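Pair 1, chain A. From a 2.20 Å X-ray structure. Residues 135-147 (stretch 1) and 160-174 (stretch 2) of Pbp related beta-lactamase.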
# COMPACT_ATOMS: atom_id res chain seq x y z
N THR A 135 30.87 5.75 28.56
CA THR A 135 31.54 5.93 29.84
C THR A 135 31.15 7.28 30.47
O THR A 135 30.82 8.23 29.77
CB THR A 135 33.08 5.85 29.67
OG1 THR A 135 33.69 5.62 30.94
CG2 THR A 135 33.63 7.14 29.08
N PRO A 136 31.15 7.36 31.82
CA PRO A 136 30.81 8.57 32.56
C PRO A 136 31.64 9.76 32.15
O PRO A 136 31.18 10.90 32.17
CB PRO A 136 31.06 8.16 34.01
CG PRO A 136 30.66 6.73 34.00
CD PRO A 136 31.32 6.22 32.74
N GLU A 137 32.89 9.50 31.77
CA GLU A 137 33.77 10.56 31.33
C GLU A 137 33.23 11.21 30.05
O GLU A 137 33.24 12.44 29.92
CB GLU A 137 35.18 10.01 31.11
CG GLU A 137 35.91 9.63 32.41
CD GLU A 137 35.18 8.57 33.25
OE1 GLU A 137 35.01 7.43 32.76
OE2 GLU A 137 34.77 8.89 34.39
N GLU A 138 32.75 10.39 29.12
CA GLU A 138 32.20 10.93 27.88
C GLU A 138 30.95 11.76 28.18
O GLU A 138 30.68 12.74 27.47
CB GLU A 138 31.85 9.80 26.91
CG GLU A 138 33.07 9.00 26.47
CD GLU A 138 32.71 7.65 25.87
OE1 GLU A 138 33.53 6.71 26.02
OE2 GLU A 138 31.63 7.52 25.26
N THR A 139 30.20 11.38 29.22
CA THR A 139 28.99 12.11 29.59
C THR A 139 29.34 13.49 30.16
O THR A 139 28.67 14.49 29.87
CB THR A 139 28.14 11.33 30.64
OG1 THR A 139 27.80 10.03 30.13
CG2 THR A 139 26.85 12.08 30.95
N ILE A 140 30.38 13.54 30.99
CA ILE A 140 30.81 14.80 31.58
C ILE A 140 31.33 15.71 30.48
O ILE A 140 31.02 16.90 30.45
CB ILE A 140 31.89 14.59 32.68
CG1 ILE A 140 31.27 13.89 33.89
CG2 ILE A 140 32.49 15.93 33.11
CD1 ILE A 140 32.24 13.59 35.03
N ALA A 141 32.12 15.15 29.56
CA ALA A 141 32.65 15.92 28.44
C ALA A 141 31.46 16.57 27.74
O ALA A 141 31.40 17.80 27.60
CB ALA A 141 33.40 15.00 27.48
N PHE A 142 30.50 15.75 27.32
CA PHE A 142 29.28 16.21 26.66
C PHE A 142 28.59 17.35 27.43
O PHE A 142 28.18 18.35 26.84
CB PHE A 142 28.32 15.02 26.52
CG PHE A 142 27.01 15.36 25.85
CD1 PHE A 142 26.98 15.78 24.52
CD2 PHE A 142 25.81 15.25 26.55
CE1 PHE A 142 25.76 16.08 23.90
CE2 PHE A 142 24.59 15.54 25.93
CZ PHE A 142 24.57 15.96 24.61
N ALA A 143 28.47 17.21 28.75
CA ALA A 143 27.81 18.21 29.58
C ALA A 143 28.67 19.44 29.93
O ALA A 143 28.32 20.20 30.83
CB ALA A 143 27.30 17.55 30.88
N ARG A 144 29.76 19.64 29.20
CA ARG A 144 30.65 20.76 29.47
C ARG A 144 30.01 22.14 29.63
O ARG A 144 30.48 22.96 30.41
CB ARG A 144 31.74 20.84 28.38
CG ARG A 144 32.80 21.88 28.71
CD ARG A 144 34.07 21.74 27.89
NE ARG A 144 33.98 22.34 26.55
CZ ARG A 144 34.92 23.12 26.03
NH1 ARG A 144 36.01 23.41 26.73
NH2 ARG A 144 34.78 23.62 24.81
N ASP A 145 28.93 22.40 28.89
CA ASP A 145 28.27 23.70 28.97
C ASP A 145 26.97 23.70 29.77
O ASP A 145 26.15 24.62 29.61
CB ASP A 145 27.96 24.22 27.55
CG ASP A 145 29.16 24.16 26.63
OD1 ASP A 145 30.21 24.73 26.98
OD2 ASP A 145 29.06 23.53 25.55
N MET A 146 26.77 22.70 30.63
CA MET A 146 25.52 22.63 31.39
C MET A 146 25.24 23.86 32.25
O MET A 146 24.08 24.13 32.60
CB MET A 146 25.49 21.35 32.26
CG MET A 146 26.51 21.31 33.38
SD MET A 146 26.51 19.67 34.19
CE MET A 146 24.94 19.74 35.09
N GLU A 147 26.27 24.62 32.59
CA GLU A 147 26.05 25.81 33.40
C GLU A 147 25.17 26.80 32.63
O GLU A 147 24.31 27.45 33.22
CB GLU A 147 27.38 26.46 33.77
CG GLU A 147 27.20 27.78 34.49
CD GLU A 147 28.51 28.52 34.70
OE1 GLU A 147 29.29 28.13 35.61
OE2 GLU A 147 28.75 29.50 33.96
N TYR A 160 14.85 16.96 38.06
CA TYR A 160 15.51 15.66 38.10
C TYR A 160 16.62 15.66 37.06
O TYR A 160 16.36 15.73 35.85
CB TYR A 160 14.51 14.54 37.81
CG TYR A 160 15.00 13.15 38.16
CD1 TYR A 160 15.10 12.75 39.49
CD2 TYR A 160 15.33 12.24 37.17
CE1 TYR A 160 15.51 11.46 39.81
CE2 TYR A 160 15.75 10.96 37.47
CZ TYR A 160 15.84 10.58 38.80
OH TYR A 160 16.24 9.29 39.10
N LEU A 161 17.86 15.58 37.53
CA LEU A 161 19.02 15.62 36.65
C LEU A 161 19.92 14.39 36.81
O LEU A 161 20.63 14.27 37.81
CB LEU A 161 19.83 16.88 36.94
CG LEU A 161 21.08 17.16 36.11
CD1 LEU A 161 20.68 17.41 34.66
CD2 LEU A 161 21.81 18.36 36.69
N ASN A 162 19.89 13.49 35.84
CA ASN A 162 20.73 12.29 35.90
C ASN A 162 22.21 12.65 35.87
O ASN A 162 23.03 12.00 36.51
CB ASN A 162 20.42 11.35 34.74
CG ASN A 162 19.15 10.54 34.96
OD1 ASN A 162 18.98 9.89 35.99
ND2 ASN A 162 18.26 10.56 33.97
N THR A 163 22.55 13.69 35.11
CA THR A 163 23.94 14.14 35.02
C THR A 163 24.41 14.56 36.41
O THR A 163 25.61 14.59 36.70
CB THR A 163 24.07 15.32 34.03
OG1 THR A 163 23.69 14.89 32.71
CG2 THR A 163 25.49 15.85 34.00
N GLY A 164 23.46 14.90 37.28
CA GLY A 164 23.80 15.29 38.63
C GLY A 164 24.48 14.15 39.39
O GLY A 164 25.45 14.38 40.11
N TYR A 165 23.98 12.92 39.22
CA TYR A 165 24.58 11.79 39.92
C TYR A 165 25.79 11.21 39.20
O TYR A 165 26.55 10.43 39.78
CB TYR A 165 23.55 10.70 40.22
CG TYR A 165 22.78 10.98 41.49
CD1 TYR A 165 22.76 10.06 42.54
CD2 TYR A 165 22.11 12.20 41.67
CE1 TYR A 165 22.09 10.34 43.74
CE2 TYR A 165 21.45 12.49 42.85
CZ TYR A 165 21.44 11.56 43.88
OH TYR A 165 20.80 11.87 45.05
N VAL A 166 25.95 11.59 37.94
CA VAL A 166 27.11 11.15 37.19
C VAL A 166 28.28 11.92 37.81
O VAL A 166 29.36 11.37 38.03
CB VAL A 166 26.99 11.49 35.69
CG1 VAL A 166 28.34 11.30 35.00
CG2 VAL A 166 25.93 10.59 35.05
N LEU A 167 28.03 13.20 38.11
CA LEU A 167 29.03 14.06 38.73
C LEU A 167 29.37 13.57 40.14
O LEU A 167 30.54 13.57 40.54
CB LEU A 167 28.52 15.51 38.77
CG LEU A 167 28.42 16.18 37.40
CD1 LEU A 167 27.66 17.50 37.50
CD2 LEU A 167 29.81 16.40 36.84
N LEU A 168 28.34 13.15 40.88
CA LEU A 168 28.53 12.62 42.23
C LEU A 168 29.41 11.38 42.14
O LEU A 168 30.19 11.10 43.04
CB LEU A 168 27.19 12.24 42.86
CG LEU A 168 26.28 13.34 43.40
CD1 LEU A 168 24.96 12.74 43.87
CD2 LEU A 168 26.98 14.05 44.55
N GLY A 169 29.28 10.64 41.04
CA GLY A 169 30.10 9.46 40.85
C GLY A 169 31.56 9.83 40.66
O GLY A 169 32.46 9.12 41.11
N LYS A 170 31.79 10.95 39.99
CA LYS A 170 33.14 11.44 39.73
C LYS A 170 33.75 12.02 41.01
O LYS A 170 34.95 11.91 41.25
CB LYS A 170 33.11 12.51 38.63
CG LYS A 170 34.48 13.01 38.19
CD LYS A 170 35.39 11.84 37.83
CE LYS A 170 34.81 11.01 36.70
NZ LYS A 170 35.59 9.74 36.52
N ILE A 171 32.91 12.66 41.82
CA ILE A 171 33.37 13.24 43.08
C ILE A 171 33.84 12.10 43.98
O ILE A 171 34.84 12.22 44.69
CB ILE A 171 32.23 14.03 43.75
CG1 ILE A 171 31.98 15.31 42.96
CG2 ILE A 171 32.59 14.34 45.20
CD1 ILE A 171 30.89 16.19 43.52
N ILE A 172 33.12 10.98 43.94
CA ILE A 172 33.47 9.82 44.74
C ILE A 172 34.84 9.29 44.36
O ILE A 172 35.64 8.94 45.22
CB ILE A 172 32.41 8.71 44.57
CG1 ILE A 172 31.14 9.12 45.32
CG2 ILE A 172 32.97 7.37 45.04
CD1 ILE A 172 29.98 8.13 45.18
N GLU A 173 35.13 9.24 43.06
CA GLU A 173 36.42 8.76 42.61
C GLU A 173 37.51 9.76 42.99
O GLU A 173 38.59 9.39 43.44
CB GLU A 173 36.42 8.54 41.09
CG GLU A 173 35.26 7.69 40.58
CD GLU A 173 35.47 7.23 39.15
OE1 GLU A 173 35.96 8.03 38.33
OE2 GLU A 173 35.13 6.06 38.84
N LYS A 174 37.20 11.04 42.80
CA LYS A 174 38.14 12.10 43.11
C LYS A 174 38.57 12.04 44.57
O LYS A 174 39.76 12.16 44.89
CB LYS A 174 37.50 13.47 42.82
CG LYS A 174 38.33 14.66 43.31
CD LYS A 174 39.64 14.78 42.54
CE LYS A 174 40.52 15.88 43.11
NZ LYS A 174 41.81 15.98 42.36
O HOH W 1 34.87 6.42 36.18

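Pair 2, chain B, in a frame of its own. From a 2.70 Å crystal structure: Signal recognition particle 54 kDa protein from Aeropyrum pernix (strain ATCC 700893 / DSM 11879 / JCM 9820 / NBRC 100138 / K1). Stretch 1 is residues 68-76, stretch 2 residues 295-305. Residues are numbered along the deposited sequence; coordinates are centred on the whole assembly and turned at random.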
# COMPACT_ATOMS: atom_id res chain seq x y z
N ASP B 68 -2.44 6.84 -20.03
CA ASP B 68 -1.83 5.88 -19.06
C ASP B 68 -1.13 6.70 -17.97
O ASP B 68 -1.29 6.37 -16.79
CB ASP B 68 -0.96 4.82 -19.76
CG ASP B 68 -1.75 3.81 -20.60
OD1 ASP B 68 -2.98 3.71 -20.40
OD2 ASP B 68 -1.13 3.13 -21.48
N TRP B 69 -0.47 7.80 -18.33
CA TRP B 69 0.33 8.60 -17.38
C TRP B 69 -0.60 9.37 -16.44
O TRP B 69 -0.16 9.76 -15.35
CB TRP B 69 1.24 9.58 -18.12
CG TRP B 69 2.19 10.33 -17.23
CD1 TRP B 69 2.30 11.68 -17.12
CD2 TRP B 69 3.18 9.76 -16.36
NE1 TRP B 69 3.31 12.00 -16.25
CE2 TRP B 69 3.86 10.84 -15.75
CE3 TRP B 69 3.56 8.45 -16.01
CZ2 TRP B 69 4.90 10.64 -14.83
CZ3 TRP B 69 4.58 8.26 -15.11
CH2 TRP B 69 5.24 9.34 -14.53
N MET B 70 -1.79 9.68 -16.91
CA MET B 70 -2.70 10.57 -16.15
C MET B 70 -3.39 9.71 -15.10
O MET B 70 -3.51 10.19 -13.97
CB MET B 70 -3.75 11.25 -17.05
CG MET B 70 -4.61 12.24 -16.30
SD MET B 70 -3.65 13.56 -15.56
CE MET B 70 -5.00 14.62 -15.04
N ILE B 71 -3.80 8.49 -15.44
CA ILE B 71 -4.43 7.56 -14.47
C ILE B 71 -3.39 7.19 -13.40
O ILE B 71 -3.76 7.13 -12.22
CB ILE B 71 -5.01 6.33 -15.19
CG1 ILE B 71 -6.17 6.73 -16.10
CG2 ILE B 71 -5.44 5.28 -14.18
CD1 ILE B 71 -7.27 7.46 -15.36
N LYS B 72 -2.14 7.00 -13.80
CA LYS B 72 -1.02 6.70 -12.87
C LYS B 72 -0.88 7.84 -11.87
O LYS B 72 -0.45 7.58 -10.74
CB LYS B 72 0.26 6.47 -13.69
CG LYS B 72 1.58 6.51 -12.93
CD LYS B 72 1.94 5.22 -12.25
CE LYS B 72 3.44 5.06 -12.17
NZ LYS B 72 4.09 6.35 -11.86
N ILE B 73 -1.21 9.07 -12.27
CA ILE B 73 -1.16 10.27 -11.40
C ILE B 73 -2.44 10.33 -10.55
O ILE B 73 -2.35 10.76 -9.38
CB ILE B 73 -0.98 11.55 -12.23
CG1 ILE B 73 0.47 11.71 -12.71
CG2 ILE B 73 -1.45 12.76 -11.43
CD1 ILE B 73 0.74 12.98 -13.50
N VAL B 74 -3.59 9.94 -11.10
CA VAL B 74 -4.89 10.01 -10.37
C VAL B 74 -4.83 8.99 -9.22
O VAL B 74 -4.94 9.40 -8.06
CB VAL B 74 -6.08 9.82 -11.34
CG1 VAL B 74 -7.39 9.51 -10.64
CG2 VAL B 74 -6.25 11.05 -12.22
N TYR B 75 -4.55 7.72 -9.55
CA TYR B 75 -4.25 6.64 -8.59
C TYR B 75 -3.31 7.19 -7.50
O TYR B 75 -3.73 7.33 -6.34
CB TYR B 75 -3.68 5.42 -9.32
CG TYR B 75 -3.03 4.37 -8.45
CD1 TYR B 75 -3.79 3.54 -7.63
CD2 TYR B 75 -1.66 4.19 -8.43
CE1 TYR B 75 -3.20 2.57 -6.83
CE2 TYR B 75 -1.06 3.23 -7.64
CZ TYR B 75 -1.83 2.42 -6.82
OH TYR B 75 -1.22 1.47 -6.04
N GLU B 76 -2.07 7.50 -7.84
CA GLU B 76 -1.05 7.76 -6.80
C GLU B 76 -1.59 8.80 -5.81
O GLU B 76 -1.35 8.68 -4.58
CB GLU B 76 0.27 8.16 -7.45
CG GLU B 76 1.06 6.97 -7.98
CD GLU B 76 2.38 7.30 -8.67
OE1 GLU B 76 2.93 6.40 -9.36
OE2 GLU B 76 2.86 8.46 -8.54
N ASP B 295 -7.82 -3.15 -15.13
CA ASP B 295 -7.18 -2.02 -15.86
C ASP B 295 -5.94 -1.55 -15.09
O ASP B 295 -4.84 -1.59 -15.66
CB ASP B 295 -8.12 -0.83 -16.03
CG ASP B 295 -9.51 -1.18 -16.52
OD1 ASP B 295 -9.86 -2.38 -16.47
OD2 ASP B 295 -10.24 -0.25 -16.95
N LEU B 296 -6.11 -1.10 -13.85
CA LEU B 296 -5.05 -0.34 -13.14
C LEU B 296 -3.75 -1.14 -13.10
O LEU B 296 -2.70 -0.52 -13.30
CB LEU B 296 -5.48 0.02 -11.72
CG LEU B 296 -4.50 0.97 -11.03
CD1 LEU B 296 -4.52 2.35 -11.66
CD2 LEU B 296 -4.83 1.09 -9.56
N GLU B 297 -3.80 -2.45 -12.82
CA GLU B 297 -2.55 -3.25 -12.69
C GLU B 297 -2.00 -3.52 -14.10
O GLU B 297 -0.75 -3.48 -14.27
CB GLU B 297 -2.73 -4.49 -11.82
CG GLU B 297 -3.51 -5.61 -12.49
CD GLU B 297 -4.03 -6.64 -11.50
OE1 GLU B 297 -3.61 -6.57 -10.33
OE2 GLU B 297 -4.87 -7.48 -11.90
N SER B 298 -2.88 -3.70 -15.10
CA SER B 298 -2.48 -3.78 -16.53
C SER B 298 -1.68 -2.52 -16.91
O SER B 298 -0.58 -2.64 -17.52
CB SER B 298 -3.67 -3.98 -17.45
OG SER B 298 -3.33 -3.67 -18.80
N LEU B 299 -2.19 -1.35 -16.52
CA LEU B 299 -1.66 -0.01 -16.90
C LEU B 299 -0.30 0.22 -16.24
O LEU B 299 0.56 0.83 -16.88
CB LEU B 299 -2.69 1.03 -16.47
CG LEU B 299 -2.37 2.49 -16.74
CD1 LEU B 299 -3.68 3.25 -16.91
CD2 LEU B 299 -1.52 3.11 -15.63
N LEU B 300 -0.11 -0.21 -14.99
CA LEU B 300 1.16 0.07 -14.25
C LEU B 300 2.28 -0.80 -14.82
O LEU B 300 3.40 -0.31 -14.84
CB LEU B 300 1.00 -0.13 -12.75
CG LEU B 300 0.83 1.15 -11.92
CD1 LEU B 300 -0.51 1.81 -12.19
CD2 LEU B 300 0.98 0.86 -10.44
N GLU B 301 1.97 -2.02 -15.29
CA GLU B 301 2.95 -2.90 -15.99
C GLU B 301 3.20 -2.34 -17.40
O GLU B 301 4.37 -2.08 -17.72
CB GLU B 301 2.52 -4.37 -15.98
CG GLU B 301 3.18 -5.19 -14.87
CD GLU B 301 4.69 -5.37 -14.98
OE1 GLU B 301 5.39 -5.14 -13.97
OE2 GLU B 301 5.17 -5.74 -16.08
N ARG B 302 2.14 -2.13 -18.18
CA ARG B 302 2.18 -1.45 -19.51
C ARG B 302 3.16 -0.26 -19.47
O ARG B 302 3.85 -0.06 -20.48
CB ARG B 302 0.76 -1.02 -19.91
CG ARG B 302 0.63 -0.38 -21.28
CD ARG B 302 -0.79 -0.47 -21.83
NE ARG B 302 -1.76 0.14 -20.93
CZ ARG B 302 -3.00 -0.30 -20.67
NH1 ARG B 302 -3.78 0.36 -19.83
NH2 ARG B 302 -3.47 -1.40 -21.25
N ILE B 303 3.25 0.48 -18.35
CA ILE B 303 4.20 1.62 -18.16
C ILE B 303 5.60 1.08 -17.81
O ILE B 303 6.56 1.55 -18.43
CB ILE B 303 3.69 2.61 -17.08
CG1 ILE B 303 2.49 3.43 -17.57
CG2 ILE B 303 4.82 3.52 -16.60
CD1 ILE B 303 1.90 4.36 -16.52
N LYS B 304 5.73 0.17 -16.83
CA LYS B 304 7.05 -0.32 -16.33
C LYS B 304 7.80 -1.09 -17.44
O LYS B 304 9.02 -0.91 -17.55
CB LYS B 304 6.89 -1.13 -15.03
CG LYS B 304 7.40 -0.47 -13.75
CD LYS B 304 7.02 1.02 -13.56
CE LYS B 304 5.97 1.30 -12.49
NZ LYS B 304 4.62 1.55 -13.05
N SER B 305 7.13 -1.90 -18.27
CA SER B 305 7.73 -2.49 -19.49
C SER B 305 8.47 -1.38 -20.25
O SER B 305 9.69 -1.49 -20.37
CB SER B 305 6.70 -3.12 -20.37
OG SER B 305 5.88 -4.00 -19.62

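Superposing N, CA and C of 14 central residues brings pair 2 onto pair 1 with an RMSD of 0.4 Å, and the helix axes agree as well: closest approach 10.1 Å in pair 1 and 10.0 Å in pair 2, with signed crossing angles of -121° and -119°. The backbone register is likewise conserved. The CA atoms of Pro A136 and Val A166 lie 6.5 Å apart, and those of the matching Asp B68 and Leu B299 lie 6.3 Å apart; Ile A140 to Leu A167 (CA to CA, 7.4 Å) corresponds to Lys B72 to Leu B300 (CA to CA, 7.1 Å).

At the tightest crossing, a branched aliphatic residue fills the gap in both pairs. Val A166 points toward the partner helix, its CG1 lying 4.1 Å from Ile A140 CG1 and 4.3 Å from Pro A136 CB. Leu B299 does the same, with CD1 3.8 Å from Ile B71 CB and CD2 3.5 Å from Asp B68 O; the side-chain centres of Val A166 and Leu B299 superpose within 0.8 Å.

The matched residues Ile A140 and Lys B72 show how unlike side chains can serve one site. Ile A140 reaches Leu A167 CD2 and Lys A170 CB through its CD1, at 4.1 and 3.9 Å. Lys B72 supplies its aliphatic stem instead, packing as a knob among Leu B299, Leu B300, Ile B303 and Lys B304: its CB is 3.9 Å from Ile B303 CD1 and its CD 4.2 Å from Leu B300 CD1. Its charge is met within its own helix, where Lys B72 NZ bonds Glu B76 OE1 at 2.8 Å.

At another matched pair of positions both residues are larger in pair 2: Ala A143 corresponds to Tyr B75 and Thr A163 to Leu B296. Small Ala A143 meets Thr A163 through CB to CG2 at 4.0 Å, whereas Tyr B75 brings its CD1 to 3.3 Å from Leu B296 CD2.

Both pairs also have a salt bridge, but from different positions. Lys A170 NZ donates to Glu A137 OE2 at a very short 2.4 Å and also bonds Glu A173 OE1 at 2.5 Å; water 1 links the two acids by donating to Glu A137 OE2 (3.1 Å) and Glu A173 OE2 (2.7 Å). In pair 2 the matches of Glu A137 and Lys A170 are Trp B69 and Ile B303, which meet as CE3 to CD1 at 4.4 Å, at the ring edge. The ionic link passes instead to Asp B68 and Arg B302, where NE to OD2 is 3.1 Å and the hydrogen bond, at 126°, is weak.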